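PDB 6BJA: acetyl-CoA acetyltransferase A from Ascaris suum, which probably catalyses the thiolytic cleavage or condensation of acyl-CoA thioesters as a member of the thiolase family, and binds coenzyme A. Local coordinates for residues G69-R74 against C88-K93; N127-V132 against V145-R150; S156-P161 against E291-T296. All blocks are in the same frame, centred on the assembly; numbering follows the deposited sequence.

Overall arrangement
Following the chain from the N terminus, contact 1 comes first: residues 69-74 open helix 72-79, and the chain returns along strand 87-92, completing a beta-alpha-beta unit at the edge of the large mixed sheet of this chain. Contact 2 then pairs strand 130-132 with strand 145-146, closing the loop between them. Contact 3 spans much more of the chain, joining residues 156-161 of the thiolase N-terminal domain to residues 291-296 of the C-terminal domain. The three follow in series; none nests in or crosses another. Contacts 2 and 3 touch where Arg150 packs on Tyr159 and Ser156, while contact 1 stays about 9 Å from both at the nearest atoms. All three also touch the second subunit.

Contact 1: G69-R74 against C88-K93; sequences GQNIAR and CVTINK
Asn71 reaches from the start of helix 72-79 to Thr90 and Cys88 on strand 87-92. Its CB carries CG anti to the backbone N (chi1 -176°). CG is 3.9 Å from Thr90 OG1 and about as far from Cys88 O. Thr90 OG1 donates a hydrogen bond to Asn71 OD1, 2.7 Å away and in the carbonyl plane. ND2 donates to Cys88 O at 3.1 Å, and the N-H points almost straight at it (169°). That oxygen lies in the Asn71 amide plane, but ND2 sits above the plane of the Cys88 carbonyl. The two bonds fix the rotation of the amide.

Thr90 OG1 also accepts from Ala73 N at 3.0 Å, so one hydroxyl joins the N-cap side chain to the first turn. Ala73 CB lies 3.2 Å from Val89 O. Arg74 CD packs on Cys88 SG at 3.7 Å, with the sulfur at the edge of the guanidinium; Arg74 NE is hydrogen-bonded to Gly386 O of the second subunit.

The contact is buried within the beta-alpha-beta unit of strand 57-61, helix 72-79 and strand 87-92. Ala73 also touches Val60, and Thr90 to Asn92 continue the sheet into the second subunit.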
loop_
_atom_site.group_PDB
_atom_site.type_symbol
_atom_site.label_atom_id
_atom_site.label_comp_id
_atom_site.label_asym_id
_atom_site.label_seq_id
_atom_site.Cartn_x
_atom_site.Cartn_y
_atom_site.Cartn_z
ATOM N N GLY A 69 15.171 10.186 -4.793
ATOM C CA GLY A 69 16.545 9.725 -4.808
ATOM C C GLY A 69 17.424 10.494 -3.851
ATOM O O GLY A 69 16.949 11.323 -3.080
ATOM N N GLN A 70 18.715 10.163 -3.831
ATOM C CA GLN A 70 19.670 10.915 -3.032
ATOM C C GLN A 70 19.791 12.359 -3.502
ATOM O O GLN A 70 19.939 12.598 -4.690
ATOM C CB GLN A 70 21.064 10.271 -3.108
ATOM C CG GLN A 70 21.178 8.955 -2.390
ATOM C CD GLN A 70 22.591 8.391 -2.411
ATOM O OE1 GLN A 70 23.429 8.767 -3.238
ATOM N NE2 GLN A 70 22.861 7.489 -1.491
ATOM N N ASN A 71 19.765 13.288 -2.546
ATOM C CA ASN A 71 20.162 14.695 -2.732
ATOM C C ASN A 71 19.915 15.239 -4.130
ATOM O O ASN A 71 20.826 15.278 -4.956
ATOM C CB ASN A 71 21.646 14.830 -2.348
ATOM C CG ASN A 71 22.166 16.261 -2.403
ATOM O OD1 ASN A 71 21.414 17.234 -2.524
ATOM N ND2 ASN A 71 23.482 16.389 -2.307
ATOM N N ILE A 72 18.686 15.653 -4.405
ATOM C CA ILE A 72 18.348 15.982 -5.793
ATOM C C ILE A 72 19.223 17.110 -6.339
ATOM O O ILE A 72 19.435 17.165 -7.545
ATOM C CB ILE A 72 16.861 16.358 -5.982
ATOM C CG1 ILE A 72 16.472 17.588 -5.169
ATOM C CG2 ILE A 72 15.971 15.165 -5.680
ATOM C CD1 ILE A 72 15.132 18.103 -5.555
ATOM N N ALA A 73 19.745 17.982 -5.481
ATOM C CA ALA A 73 20.664 19.031 -5.932
ATOM C C ALA A 73 21.850 18.431 -6.689
ATOM O O ALA A 73 22.257 18.981 -7.706
ATOM C CB ALA A 73 21.156 19.861 -4.782
ATOM N N ARG A 74 22.375 17.294 -6.227
ATOM C CA ARG A 74 23.505 16.667 -6.912
ATOM C C ARG A 74 23.084 16.047 -8.259
ATOM O O ARG A 74 23.819 16.112 -9.245
ATOM C CB ARG A 74 24.127 15.620 -6.010
ATOM C CG ARG A 74 25.370 14.949 -6.584
ATOM C CD ARG A 74 26.532 15.903 -6.673
ATOM N NE ARG A 74 27.796 15.165 -6.897
ATOM C CZ ARG A 74 28.962 15.749 -7.148
ATOM N NH1 ARG A 74 29.078 17.070 -7.164
ATOM N NH2 ARG A 74 30.038 14.996 -7.358
ATOM N N CYS A 88 26.854 20.397 -3.824
ATOM C CA CYS A 88 25.407 20.331 -4.028
ATOM C C CYS A 88 24.650 20.007 -2.757
ATOM O O CYS A 88 24.982 19.050 -2.081
ATOM C CB CYS A 88 25.098 19.274 -5.059
ATOM S SG CYS A 88 26.032 19.523 -6.600
ATOM N N VAL A 89 23.623 20.799 -2.432
ATOM C CA VAL A 89 22.849 20.554 -1.221
ATOM C C VAL A 89 21.379 20.861 -1.474
ATOM O O VAL A 89 21.046 21.789 -2.236
ATOM C CB VAL A 89 23.396 21.384 -0.051
ATOM C CG1 VAL A 89 23.228 22.889 -0.284
ATOM C CG2 VAL A 89 22.720 20.986 1.262
ATOM N N THR A 90 20.504 20.069 -0.865
ATOM C CA THR A 90 19.061 20.245 -0.979
ATOM C C THR A 90 18.560 20.739 0.357
ATOM O O THR A 90 18.955 20.230 1.398
ATOM C CB THR A 90 18.337 18.950 -1.387
ATOM O OG1 THR A 90 18.956 18.415 -2.574
ATOM C CG2 THR A 90 16.889 19.212 -1.734
ATOM N N ILE A 91 17.737 21.769 0.337
ATOM C CA ILE A 91 17.290 22.300 1.609
ATOM C C ILE A 91 15.779 22.474 1.670
ATOM O O ILE A 91 15.096 22.698 0.654
ATOM C CB ILE A 91 18.005 23.607 1.955
ATOM C CG1 ILE A 91 17.511 24.745 1.102
ATOM C CG2 ILE A 91 19.529 23.497 1.805
ATOM C CD1 ILE A 91 16.948 25.736 1.986
ATOM N N ASN A 92 15.265 22.348 2.896
ATOM C CA ASN A 92 13.832 22.368 3.164
ATOM C C ASN A 92 13.543 23.409 4.229
ATOM O O ASN A 92 13.929 23.243 5.381
ATOM C CB ASN A 92 13.335 20.988 3.620
ATOM C CG ASN A 92 11.838 20.943 3.882
ATOM O OD1 ASN A 92 11.161 21.957 3.857
ATOM N ND2 ASN A 92 11.319 19.750 4.150
ATOM N N LYS A 93 12.903 24.486 3.814
ATOM C CA LYS A 93 12.305 25.445 4.725
ATOM C C LYS A 93 10.850 25.657 4.282
ATOM O O LYS A 93 10.327 26.796 4.239
ATOM C CB LYS A 93 13.104 26.745 4.744
ATOM C CG LYS A 93 12.882 27.622 5.981
ATOM C CD LYS A 93 13.882 28.751 5.963
ATOM C CE LYS A 93 13.592 29.785 6.998
ATOM N NZ LYS A 93 14.134 29.389 8.283
#

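Contact 2: N127-V132 against V145-R150; sequences NAPFYV and VDALQR
A short antiparallel ladder joins Phe130 and Tyr131 to Val145 and Asp146, and runs straight into the start of helix 147-153. Tyr131 and Val145 form the hydrogen-bonded pair. Tyr131 N donates to Val145 O at 2.8 Å, and Val145 N returns a bond to Tyr131 O. Phe130 and Asp146 form the non-hydrogen-bonded pair. Beyond them Ala147 N donates to Pro129 O at 3.1 Å, so the first residue of the helix still bonds back to segment 127-132.

Phe130 and Asp146 lie on one face of the ladder. Phe130 CG is anti to its carbonyl carbon (chi1 -59°), beside the backbone N. Phe130 CE1 lies 3.5 Å from Asp146 OD2, with ring and carboxylate planes 57° apart. Asp146 is the N-cap of helix 147-153: its OD1 accepts from Leu148 N at 2.9 Å, met from above the carboxylate plane. The same OD1 forms a salt bridge with Arg134 of the second subunit, and OD2 accepts from Gly140 N of the third. Strand 130-132 also pairs with a strand of the second subunit, so the sheet runs on across that interface.

Tyr131 and Val145 occupy the other face. Tyr131 CD2 touches Val145 CG1. Further along the ring, CZ lies 3.5 Å from Ala147 CB, and the phenol oxygen OH comes within 3.2 Å of the same methyl. OH is hydrogen-bonded to Asp151. Ala128 CB packs against Leu148 CD2 at 3.7 Å, and the Leu148 side chain lies about 6 Å from a bound coenzyme A.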
loop_
_atom_site.group_PDB
_atom_site.type_symbol
_atom_site.label_atom_id
_atom_site.label_comp_id
_atom_site.label_asym_id
_atom_site.label_seq_id
_atom_site.Cartn_x
_atom_site.Cartn_y
_atom_site.Cartn_z
ATOM N N ASN A 127 3.964 14.300 -8.197
ATOM C CA ASN A 127 4.634 13.030 -7.960
ATOM C C ASN A 127 4.921 12.732 -6.492
ATOM O O ASN A 127 5.613 11.758 -6.175
ATOM C CB ASN A 127 5.920 13.001 -8.764
ATOM C CG ASN A 127 5.643 12.766 -10.216
ATOM O OD1 ASN A 127 5.190 11.687 -10.588
ATOM N ND2 ASN A 127 5.875 13.775 -11.044
ATOM N N ALA A 128 4.371 13.532 -5.588
ATOM C CA ALA A 128 4.469 13.233 -4.162
ATOM C C ALA A 128 3.698 11.948 -3.868
ATOM O O ALA A 128 2.535 11.812 -4.263
ATOM C CB ALA A 128 3.919 14.384 -3.365
ATOM N N PRO A 129 4.322 10.990 -3.169
ATOM C CA PRO A 129 3.676 9.690 -2.994
ATOM C C PRO A 129 2.820 9.582 -1.751
ATOM O O PRO A 129 2.632 10.563 -1.040
ATOM C CB PRO A 129 4.865 8.746 -2.889
ATOM C CG PRO A 129 5.867 9.569 -2.093
ATOM C CD PRO A 129 5.708 10.979 -2.670
ATOM N N PHE A 130 2.327 8.368 -1.511
ATOM C CA PHE A 130 1.697 8.012 -0.258
ATOM C C PHE A 130 2.656 7.132 0.515
ATOM O O PHE A 130 3.497 6.472 -0.084
ATOM C CB PHE A 130 0.371 7.285 -0.476
ATOM C CG PHE A 130 -0.627 8.088 -1.254
ATOM C CD1 PHE A 130 -1.473 8.965 -0.611
ATOM C CD2 PHE A 130 -0.705 7.963 -2.615
ATOM C CE1 PHE A 130 -2.379 9.710 -1.331
ATOM C CE2 PHE A 130 -1.613 8.709 -3.332
ATOM C CZ PHE A 130 -2.446 9.572 -2.677
ATOM N N TYR A 131 2.513 7.128 1.838
ATOM C CA TYR A 131 3.402 6.386 2.716
ATOM C C TYR A 131 2.704 5.209 3.384
ATOM O O TYR A 131 1.627 5.355 3.953
ATOM C CB TYR A 131 3.947 7.306 3.820
ATOM C CG TYR A 131 4.609 8.593 3.359
ATOM C CD1 TYR A 131 5.445 8.609 2.254
ATOM C CD2 TYR A 131 4.436 9.781 4.070
ATOM C CE1 TYR A 131 6.077 9.760 1.862
ATOM C CE2 TYR A 131 5.060 10.938 3.686
ATOM C CZ TYR A 131 5.885 10.922 2.573
ATOM O OH TYR A 131 6.531 12.066 2.174
ATOM N N VAL A 132 3.355 4.054 3.312
ATOM C CA VAL A 132 3.061 2.887 4.154
ATOM C C VAL A 132 4.092 2.835 5.268
ATOM O O VAL A 132 5.284 2.868 4.993
ATOM C CB VAL A 132 3.129 1.589 3.342
ATOM C CG1 VAL A 132 2.850 0.375 4.206
ATOM C CG2 VAL A 132 2.153 1.628 2.180
ATOM N N VAL A 145 -0.682 7.476 4.268
ATOM C CA VAL A 145 -0.478 8.889 4.547
ATOM C C VAL A 145 -0.119 9.596 3.249
ATOM O O VAL A 145 0.708 9.113 2.490
ATOM C CB VAL A 145 0.637 9.077 5.570
ATOM C CG1 VAL A 145 0.949 10.556 5.784
ATOM C CG2 VAL A 145 0.260 8.402 6.879
ATOM N N ASP A 146 -0.752 10.745 3.015
ATOM C CA ASP A 146 -0.483 11.561 1.832
ATOM C C ASP A 146 0.681 12.511 2.089
ATOM O O ASP A 146 0.603 13.364 2.964
ATOM C CB ASP A 146 -1.745 12.336 1.470
ATOM C CG ASP A 146 -1.672 12.985 0.104
ATOM O OD1 ASP A 146 -0.558 13.301 -0.349
ATOM O OD2 ASP A 146 -2.739 13.146 -0.536
ATOM N N ALA A 147 1.767 12.352 1.341
ATOM C CA ALA A 147 2.932 13.210 1.494
ATOM C C ALA A 147 2.556 14.687 1.406
ATOM O O ALA A 147 3.125 15.511 2.107
ATOM C CB ALA A 147 3.987 12.881 0.437
ATOM N N LEU A 148 1.619 15.017 0.528
ATOM C CA LEU A 148 1.232 16.418 0.345
ATOM C C LEU A 148 0.679 17.015 1.617
ATOM O O LEU A 148 0.977 18.155 1.963
ATOM C CB LEU A 148 0.196 16.552 -0.767
ATOM C CG LEU A 148 0.583 16.162 -2.176
ATOM C CD1 LEU A 148 -0.675 16.149 -3.021
ATOM C CD2 LEU A 148 1.579 17.148 -2.728
ATOM N N GLN A 149 -0.125 16.220 2.315
ATOM C CA GLN A 149 -0.707 16.627 3.574
ATOM C C GLN A 149 0.331 16.646 4.684
ATOM O O GLN A 149 0.600 17.668 5.303
ATOM C CB GLN A 149 -1.824 15.661 3.918
ATOM C CG GLN A 149 -2.865 16.157 4.861
ATOM C CD GLN A 149 -4.100 15.280 4.785
ATOM O OE1 GLN A 149 -4.030 14.070 5.028
ATOM N NE2 GLN A 149 -5.229 15.874 4.398
ATOM N N ARG A 150 0.921 15.489 4.934
ATOM C CA ARG A 150 1.777 15.329 6.087
ATOM C C ARG A 150 3.056 16.163 6.018
ATOM O O ARG A 150 3.452 16.773 7.014
ATOM C CB ARG A 150 2.117 13.859 6.260
ATOM C CG ARG A 150 3.162 13.569 7.318
ATOM C CD ARG A 150 2.720 13.986 8.696
ATOM N NE ARG A 150 3.727 13.565 9.665
ATOM C CZ ARG A 150 3.975 14.161 10.830
ATOM N NH1 ARG A 150 3.309 15.243 11.212
ATOM N NH2 ARG A 150 4.915 13.668 11.620
#

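Contact 3: S156-P161 against E291-T296; sequences SIEYQP and EPIDFT
Ile157 CG2 stands anti to the backbone N, beside the carbonyl carbon, and meets the ring of Pro292 at CG, 4.0 Å away. The two side chains cross at about a right angle. Ile157 CB and CD1 also lie close to Pro292 CG, so this ring carbon takes most of the isoleucine contact. Glu158 has CG anti to its carbonyl carbon (chi1 -67°), and its chain then bends at chi2 (-78°). Its CG comes within 4.3 Å of Pro292 CB. The carboxylate lies beside Ile293, with OE2 3.8 Å from Ile293 CB. This is a packing contact of a charged group on an aliphatic one.

The surface contact joins a turn after strand 154-155 to the 3-10 segment 292-296, which precedes helix 298-310. Tyr159 and Gln160 together pair opposite Asp155, a geometry that fits a G1 beta bulge. Asp155 OD1 also accepts from Ile157 N and Glu158 N, which holds the turn that presents these two side chains. On the other segment, Asp294 N bonds to Glu291 O at 2.9 Å and closes the first turn.

Gln160 NE2 lies 4.0 Å from Ile293 CD1. Helix 162-172 lies alongside: Ile293 touches Lys168, whose NZ forms a salt bridge with Asp294. Ile78 of the second subunit packs on both Ile157 and Pro292.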
loop_
_atom_site.group_PDB
_atom_site.type_symbol
_atom_site.label_atom_id
_atom_site.label_comp_id
_atom_site.label_asym_id
_atom_site.label_seq_id
_atom_site.Cartn_x
_atom_site.Cartn_y
_atom_site.Cartn_z
ATOM N N SER A 156 2.941 21.144 11.381
ATOM C CA SER A 156 3.293 19.980 12.184
ATOM C C SER A 156 3.372 20.265 13.656
ATOM O O SER A 156 3.633 19.351 14.438
ATOM C CB SER A 156 4.636 19.429 11.725
ATOM O OG SER A 156 4.526 19.068 10.378
ATOM N N ILE A 157 3.221 21.527 14.032
ATOM C CA ILE A 157 3.271 21.903 15.437
ATOM C C ILE A 157 1.849 22.051 15.952
ATOM O O ILE A 157 1.537 21.576 17.050
ATOM C CB ILE A 157 4.100 23.190 15.641
ATOM C CG1 ILE A 157 5.590 22.867 15.469
ATOM C CG2 ILE A 157 3.885 23.785 17.023
ATOM C CD1 ILE A 157 6.236 23.511 14.336
ATOM N N GLU A 158 0.986 22.697 15.155
ATOM C CA GLU A 158 -0.429 22.850 15.466
ATOM C C GLU A 158 -1.269 21.651 15.024
ATOM O O GLU A 158 -2.422 21.500 15.427
ATOM C CB GLU A 158 -0.971 24.123 14.797
ATOM C CG GLU A 158 -0.391 25.415 15.359
ATOM C CD GLU A 158 -1.016 25.827 16.684
ATOM O OE1 GLU A 158 -1.999 25.186 17.118
ATOM O OE2 GLU A 158 -0.521 26.799 17.290
ATOM N N TYR A 159 -0.693 20.819 14.173
ATOM C CA TYR A 159 -1.360 19.654 13.609
ATOM C C TYR A 159 -2.703 20.031 13.007
ATOM O O TYR A 159 -3.739 19.436 13.282
ATOM C CB TYR A 159 -1.499 18.552 14.657
ATOM C CG TYR A 159 -0.140 17.947 15.005
ATOM C CD1 TYR A 159 0.628 17.291 14.033
ATOM C CD2 TYR A 159 0.383 18.056 16.283
ATOM C CE1 TYR A 159 1.886 16.754 14.336
ATOM C CE2 TYR A 159 1.628 17.525 16.600
ATOM C CZ TYR A 159 2.376 16.873 15.626
ATOM O OH TYR A 159 3.619 16.338 15.934
ATOM N N GLN A 160 -2.655 21.044 12.153
ATOM C CA GLN A 160 -3.815 21.440 11.374
ATOM C C GLN A 160 -3.341 22.068 10.091
ATOM O O GLN A 160 -2.187 22.466 9.982
ATOM C CB GLN A 160 -4.704 22.418 12.131
ATOM C CG GLN A 160 -4.003 23.648 12.629
ATOM C CD GLN A 160 -4.892 24.433 13.594
ATOM O OE1 GLN A 160 -5.688 23.848 14.328
ATOM N NE2 GLN A 160 -4.785 25.757 13.567
ATOM N N PRO A 161 -4.233 22.170 9.108
ATOM C CA PRO A 161 -3.830 22.716 7.815
ATOM C C PRO A 161 -3.380 24.166 7.915
ATOM O O PRO A 161 -3.921 24.919 8.717
ATOM C CB PRO A 161 -5.110 22.604 6.978
ATOM C CG PRO A 161 -5.907 21.536 7.655
ATOM C CD PRO A 161 -5.620 21.675 9.099
ATOM N N GLU A 291 4.896 32.674 16.070
ATOM C CA GLU A 291 4.143 31.458 16.354
ATOM C C GLU A 291 3.703 30.770 15.064
ATOM O O GLU A 291 3.273 31.438 14.126
ATOM C CB GLU A 291 2.906 31.787 17.197
ATOM C CG GLU A 291 3.238 32.245 18.603
ATOM C CD GLU A 291 3.670 31.110 19.509
ATOM O OE1 GLU A 291 3.325 29.943 19.236
ATOM O OE2 GLU A 291 4.352 31.392 20.505
ATOM N N PRO A 292 3.770 29.435 15.017
ATOM C CA PRO A 292 3.328 28.731 13.806
ATOM C C PRO A 292 1.952 29.166 13.293
ATOM O O PRO A 292 1.788 29.352 12.089
ATOM C CB PRO A 292 3.336 27.269 14.257
ATOM C CG PRO A 292 4.530 27.230 15.146
ATOM C CD PRO A 292 4.496 28.517 15.927
ATOM N N ILE A 293 0.983 29.332 14.187
ATOM C CA ILE A 293 -0.364 29.659 13.742
ATOM C C ILE A 293 -0.390 31.022 13.047
ATOM O O ILE A 293 -1.255 31.270 12.205
ATOM C CB ILE A 293 -1.358 29.620 14.931
ATOM C CG1 ILE A 293 -2.796 29.599 14.399
ATOM C CG2 ILE A 293 -1.121 30.769 15.878
ATOM C CD1 ILE A 293 -3.820 29.170 15.447
ATOM N N ASP A 294 0.546 31.896 13.409
ATOM C CA ASP A 294 0.586 33.274 12.899
ATOM C C ASP A 294 1.522 33.453 11.698
ATOM O O ASP A 294 1.950 34.565 11.401
ATOM C CB ASP A 294 1.045 34.227 14.016
ATOM C CG ASP A 294 0.017 34.370 15.135
ATOM O OD1 ASP A 294 -1.184 34.508 14.819
ATOM O OD2 ASP A 294 0.414 34.341 16.341
ATOM N N PHE A 295 1.881 32.356 11.046
ATOM C CA PHE A 295 2.866 32.405 9.952
ATOM C C PHE A 295 2.539 33.459 8.888
ATOM O O PHE A 295 3.441 34.048 8.315
ATOM C CB PHE A 295 3.012 31.026 9.290
ATOM C CG PHE A 295 1.889 30.650 8.383
ATOM C CD1 PHE A 295 0.644 30.334 8.891
ATOM C CD2 PHE A 295 2.085 30.587 7.016
ATOM C CE1 PHE A 295 -0.401 29.993 8.059
ATOM C CE2 PHE A 295 1.059 30.234 6.185
ATOM C CZ PHE A 295 -0.192 29.945 6.692
ATOM N N THR A 296 1.256 33.732 8.682
ATOM C CA THR A 296 0.834 34.661 7.658
ATOM C C THR A 296 1.351 36.088 7.902
ATOM O O THR A 296 1.485 36.836 6.947
ATOM C CB THR A 296 -0.717 34.670 7.557
ATOM O OG1 THR A 296 -1.196 33.360 7.215
ATOM C CG2 THR A 296 -1.206 35.626 6.478
#